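Local atomic coordinates of periplasmic divalent cation tolerance protein (PDB entry 2NUH), a protein that is of unknown function but belongs to the CutA family of divalent-cation tolerance proteins, and may bind copper ions. Residues 32-37 / 56-61; 8-13 / 76-81. All coordinates share one frame; numbering follows the deposited sequence.

Contact 1: residues 32-37 / 56-61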
# COMPACT_ATOMS: atom_id res chain seq x y z
N ALA A 32 8.84 -3.95 -1.79
CA ALA A 32 10.08 -4.06 -1.04
C ALA A 32 9.84 -3.74 0.43
O ALA A 32 10.54 -4.22 1.30
CB ALA A 32 11.10 -3.15 -1.60
N CYS A 33 8.87 -2.88 0.69
CA CYS A 33 8.60 -2.52 2.07
C CYS A 33 7.22 -1.91 2.12
O CYS A 33 6.72 -1.37 1.14
CB CYS A 33 9.69 -1.58 2.62
SG CYS A 33 9.27 -0.44 3.98
N VAL A 34 6.61 -2.03 3.29
CA VAL A 34 5.32 -1.39 3.51
C VAL A 34 5.38 -0.70 4.84
O VAL A 34 5.77 -1.31 5.85
CB VAL A 34 4.17 -2.41 3.53
CG1 VAL A 34 2.86 -1.70 3.85
CG2 VAL A 34 4.07 -3.13 2.19
N THR A 35 5.03 0.59 4.86
CA THR A 35 4.98 1.33 6.09
C THR A 35 3.55 1.57 6.49
O THR A 35 2.72 1.95 5.67
CB THR A 35 5.72 2.66 5.92
OG1 THR A 35 7.08 2.38 5.60
CG2 THR A 35 5.67 3.50 7.20
N GLN A 36 3.26 1.33 7.76
CA GLN A 36 1.95 1.56 8.32
C GLN A 36 2.03 2.77 9.19
O GLN A 36 2.96 2.92 9.98
CB GLN A 36 1.58 0.44 9.27
CG GLN A 36 1.54 -0.93 8.76
CD GLN A 36 1.55 -1.90 9.92
OE1 GLN A 36 0.83 -1.73 10.92
NE2 GLN A 36 2.39 -2.91 9.81
N LEU A 37 1.01 3.62 9.07
CA LEU A 37 0.87 4.78 9.91
C LEU A 37 -0.45 4.61 10.66
O LEU A 37 -1.52 4.67 10.06
CB LEU A 37 0.89 6.06 9.07
CG LEU A 37 1.96 6.21 7.96
CD1 LEU A 37 1.75 7.45 7.09
CD2 LEU A 37 3.34 6.25 8.55
N ILE A 56 -5.54 2.43 9.40
CA ILE A 56 -4.09 2.46 9.32
C ILE A 56 -3.78 2.86 7.90
O ILE A 56 -4.34 2.29 6.96
CB ILE A 56 -3.50 1.07 9.56
CG1 ILE A 56 -4.08 0.45 10.84
CG2 ILE A 56 -1.96 1.10 9.54
CD1 ILE A 56 -3.74 1.20 12.08
N GLN A 57 -2.92 3.85 7.72
CA GLN A 57 -2.50 4.25 6.40
C GLN A 57 -1.31 3.41 6.00
O GLN A 57 -0.38 3.22 6.78
CB GLN A 57 -2.12 5.74 6.40
CG GLN A 57 -1.57 6.23 5.07
CD GLN A 57 -2.63 6.35 4.03
OE1 GLN A 57 -2.51 5.81 2.92
NE2 GLN A 57 -3.69 7.05 4.36
N LEU A 58 -1.35 2.89 4.78
CA LEU A 58 -0.24 2.12 4.26
C LEU A 58 0.47 2.90 3.19
O LEU A 58 -0.16 3.60 2.38
CB LEU A 58 -0.70 0.80 3.65
CG LEU A 58 -1.47 -0.16 4.56
CD1 LEU A 58 -1.75 -1.39 3.73
CD2 LEU A 58 -0.65 -0.53 5.78
N LEU A 59 1.79 2.77 3.20
CA LEU A 59 2.64 3.30 2.16
C LEU A 59 3.44 2.13 1.66
O LEU A 59 4.31 1.61 2.36
CB LEU A 59 3.60 4.38 2.69
CG LEU A 59 3.03 5.70 3.19
CD1 LEU A 59 4.15 6.51 3.77
CD2 LEU A 59 2.39 6.45 2.06
N ILE A 60 3.13 1.69 0.46
CA ILE A 60 3.71 0.49 -0.10
C ILE A 60 4.73 0.89 -1.13
O ILE A 60 4.41 1.62 -2.06
CB ILE A 60 2.61 -0.34 -0.75
CG1 ILE A 60 1.62 -0.79 0.31
CG2 ILE A 60 3.20 -1.56 -1.44
CD1 ILE A 60 0.25 -1.10 -0.25
N LYS A 61 5.96 0.42 -0.98
CA LYS A 61 7.02 0.79 -1.91
C LYS A 61 7.25 -0.37 -2.85
O LYS A 61 7.56 -1.48 -2.43
CB LYS A 61 8.31 1.11 -1.16
CG LYS A 61 8.44 2.55 -0.69
CD LYS A 61 7.61 2.86 0.53
CE LYS A 61 8.25 2.34 1.79
NZ LYS A 61 7.35 2.53 2.95
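Leu59 O is held by two donors. The backbone Thr35 N reaches it at 2.8 Å in the carbonyl plane, in a nearly straight bond. Lys61 NZ comes from above that plane at 3.2 Å. A CA-H...O contact from Val34 adds a third, weaker touch. The same ammonium gives a 2.7 Å bond to Thr35 OG1, so one lysine ties a side chain and a carbonyl together over the sheet face that carries Cys33, Thr35, Leu37, Gln57 and Leu59. Bends at chi2 (76°) and chi3 (78°) carry the Lys61 chain across toward strand 33-37, where it crosses Thr35 obliquely, NZ ending between Thr35 OG1 and Leu59 O. In one of the two conformers of Cys33, SG lies 3.7 Å from Lys61 CE. Thr35 has OG1 anti to its carbonyl carbon, beside the backbone N, which brings the hydroxyl to NZ. Further along this face Leu37 and Gln57 lie side by side, and the CD1 methyls of Leu37 and Leu59 are loosely apposed. The backbones pair antiparallel, with Cys33-Lys61, Thr35-Leu59 and Leu37-Gln57 as hydrogen-bonded pairs; Lys61 N to Cys33 O is the straightest bond, at 174°. On the other face, Val34 and Ile60 run alongside each other, CG1 to CG1 at 3.9 Å, while Leu58 CD2 meets Gln36 CG at 3.7 Å. Gln36 CB also rests on Ile56 CG2 at 3.6 Å. The pairing joins strand 33-38 to strand 50-63 in a ferredoxin-like sheet, as in other GlnB-like proteins. Helix 15-27 covers Val34 and Gln36 through Ser22 and Ala18, helix 95-105 meets Ala32 and Lys61, and strand 5-12 flanks strand 50-63 across from strand 33-38.

Contact 2: residues 8-13 / 76-81; sequences IFSTCP and ALHPYR
The His78 imidazole is fixed from both of its nitrogens. NE2 donates to Thr11 O at 2.7 Å, with the acceptor in the ring plane though the bond bends to 134°, while ND1 accepts from Tyr80 N at 3.0 Å, also in the ring plane and nearly straight at 164°. These opposed bonds set the flip and rotation of the ring and give NE2 the proton; chi1 (-146°) lies off a staggered value, consistent with this double hold. CE1 closes to 3.1 Å from Thr11 O, the tightest spot beside the bond. In the ferredoxin-like fold this is where the loop leaving helix 67-77 doubles back on the end of strand 5-12, before the chain enters strand 86-89. The Tyr80 ring reaches Pro13 tip to tip, CE1 at 3.6 Å from Pro13 CD, and its hydroxyl bonds to Glu55 OE2, which also takes Thr11 OG1. The buried Ser10 OG has its bond to Glu84 O and merely approaches the imidazole. The solvent side is the prolyl rim, where the exposed Pro79 crosses the partly exposed Pro13 obliquely; the two CG atoms still meet at 3.6 Å, in purely apolar contact.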
# COMPACT_ATOMS: atom_id res chain seq x y z
N ILE A 8 2.54 3.21 -3.27
CA ILE A 8 1.10 2.96 -3.29
C ILE A 8 0.53 3.30 -1.93
O ILE A 8 1.05 2.84 -0.92
CB ILE A 8 0.79 1.49 -3.59
CG1 ILE A 8 1.40 1.09 -4.94
CG2 ILE A 8 -0.72 1.25 -3.59
CD1 ILE A 8 1.35 -0.40 -5.19
N PHE A 9 -0.52 4.10 -1.94
CA PHE A 9 -1.26 4.44 -0.75
C PHE A 9 -2.46 3.53 -0.65
O PHE A 9 -3.19 3.36 -1.61
CB PHE A 9 -1.73 5.89 -0.80
CG PHE A 9 -0.62 6.88 -0.78
CD1 PHE A 9 -0.34 7.60 0.38
CD2 PHE A 9 0.15 7.12 -1.91
CE1 PHE A 9 0.70 8.53 0.40
CE2 PHE A 9 1.18 8.04 -1.90
CZ PHE A 9 1.45 8.74 -0.73
N SER A 10 -2.66 2.97 0.53
CA SER A 10 -3.88 2.24 0.83
C SER A 10 -4.19 2.49 2.28
O SER A 10 -3.37 3.03 3.00
CB SER A 10 -3.69 0.75 0.59
OG SER A 10 -4.93 0.07 0.73
N THR A 11 -5.38 2.11 2.71
CA THR A 11 -5.68 2.14 4.13
C THR A 11 -6.32 0.83 4.49
O THR A 11 -6.90 0.16 3.64
CB THR A 11 -6.65 3.26 4.51
OG1 THR A 11 -7.88 3.09 3.81
CG2 THR A 11 -6.08 4.61 4.18
N CYS A 12 -6.21 0.46 5.75
CA CYS A 12 -6.93 -0.71 6.23
C CYS A 12 -7.53 -0.40 7.57
O CYS A 12 -7.11 0.54 8.23
CB CYS A 12 -6.07 -1.97 6.38
SG CYS A 12 -4.48 -1.67 7.06
N PRO A 13 -8.53 -1.18 7.97
CA PRO A 13 -9.28 -0.83 9.16
C PRO A 13 -8.55 -1.05 10.47
O PRO A 13 -8.91 -0.44 11.48
CB PRO A 13 -10.50 -1.74 9.09
CG PRO A 13 -10.06 -2.91 8.27
CD PRO A 13 -9.06 -2.37 7.29
N ALA A 76 -6.88 -8.75 -2.62
CA ALA A 76 -7.22 -10.11 -2.25
C ALA A 76 -7.16 -10.29 -0.74
O ALA A 76 -7.79 -11.19 -0.18
CB ALA A 76 -6.27 -11.08 -2.93
N LEU A 77 -6.38 -9.44 -0.09
CA LEU A 77 -6.15 -9.57 1.34
C LEU A 77 -6.96 -8.57 2.12
O LEU A 77 -6.89 -8.54 3.34
CB LEU A 77 -4.68 -9.30 1.65
CG LEU A 77 -3.69 -10.27 1.02
CD1 LEU A 77 -2.28 -9.72 1.14
CD2 LEU A 77 -3.81 -11.63 1.68
N HIS A 78 -7.72 -7.74 1.43
CA HIS A 78 -8.25 -6.57 2.08
C HIS A 78 -9.62 -6.81 2.69
O HIS A 78 -10.46 -7.44 2.07
CB HIS A 78 -8.36 -5.43 1.10
CG HIS A 78 -8.12 -4.11 1.74
ND1 HIS A 78 -9.05 -3.50 2.55
CD2 HIS A 78 -7.02 -3.32 1.75
CE1 HIS A 78 -8.55 -2.36 3.00
NE2 HIS A 78 -7.33 -2.23 2.52
N PRO A 79 -9.84 -6.31 3.92
CA PRO A 79 -11.18 -6.33 4.47
C PRO A 79 -12.21 -5.59 3.65
O PRO A 79 -13.37 -5.96 3.64
CB PRO A 79 -11.02 -5.59 5.80
CG PRO A 79 -9.63 -5.86 6.18
CD PRO A 79 -8.86 -5.81 4.90
N TYR A 80 -11.79 -4.52 2.98
CA TYR A 80 -12.74 -3.71 2.26
C TYR A 80 -13.00 -4.27 0.88
O TYR A 80 -12.08 -4.75 0.21
CB TYR A 80 -12.25 -2.28 2.07
CG TYR A 80 -11.91 -1.51 3.31
CD1 TYR A 80 -12.40 -1.87 4.56
CD2 TYR A 80 -11.11 -0.39 3.22
CE1 TYR A 80 -12.08 -1.14 5.69
CE2 TYR A 80 -10.79 0.36 4.33
CZ TYR A 80 -11.26 -0.03 5.56
OH TYR A 80 -10.93 0.72 6.66
N ARG A 81 -14.25 -4.15 0.45
CA ARG A 81 -14.62 -4.50 -0.91
C ARG A 81 -13.93 -3.60 -1.92
O ARG A 81 -13.54 -4.05 -2.99
CB ARG A 81 -16.14 -4.44 -1.07
CG ARG A 81 -16.63 -4.77 -2.48
CD ARG A 81 -18.10 -5.20 -2.50
NE ARG A 81 -18.67 -5.09 -3.84
CZ ARG A 81 -19.59 -5.90 -4.36
NH1 ARG A 81 -20.06 -6.92 -3.66
NH2 ARG A 81 -20.03 -5.69 -5.60

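How the contacts relate
Contact 1 and contact 2 lie 11 Å apart, centre to centre, and share one sheet: strand 50-63 of the first runs beside strand 5-12 of the second. Their backbones meet directly through probable hydrogen bonds, Leu58 N to Ser10 O and Ile56 N to Cys12 O, both 2.7 Å. A side-chain seam adds Leu59 CD2 against Phe9 CE1 at 3.2 Å. Along the chain, 32-37 and 56-61 are nested within the loop that 8-13 and 76-81 close. Glu55, just before segment 56-61, carries the carboxylate bound in contact 2, so strand 50-63 serves both regions. Helix 15-27 touches both contacts too, meeting Gln36 and Cys12 at Ala18.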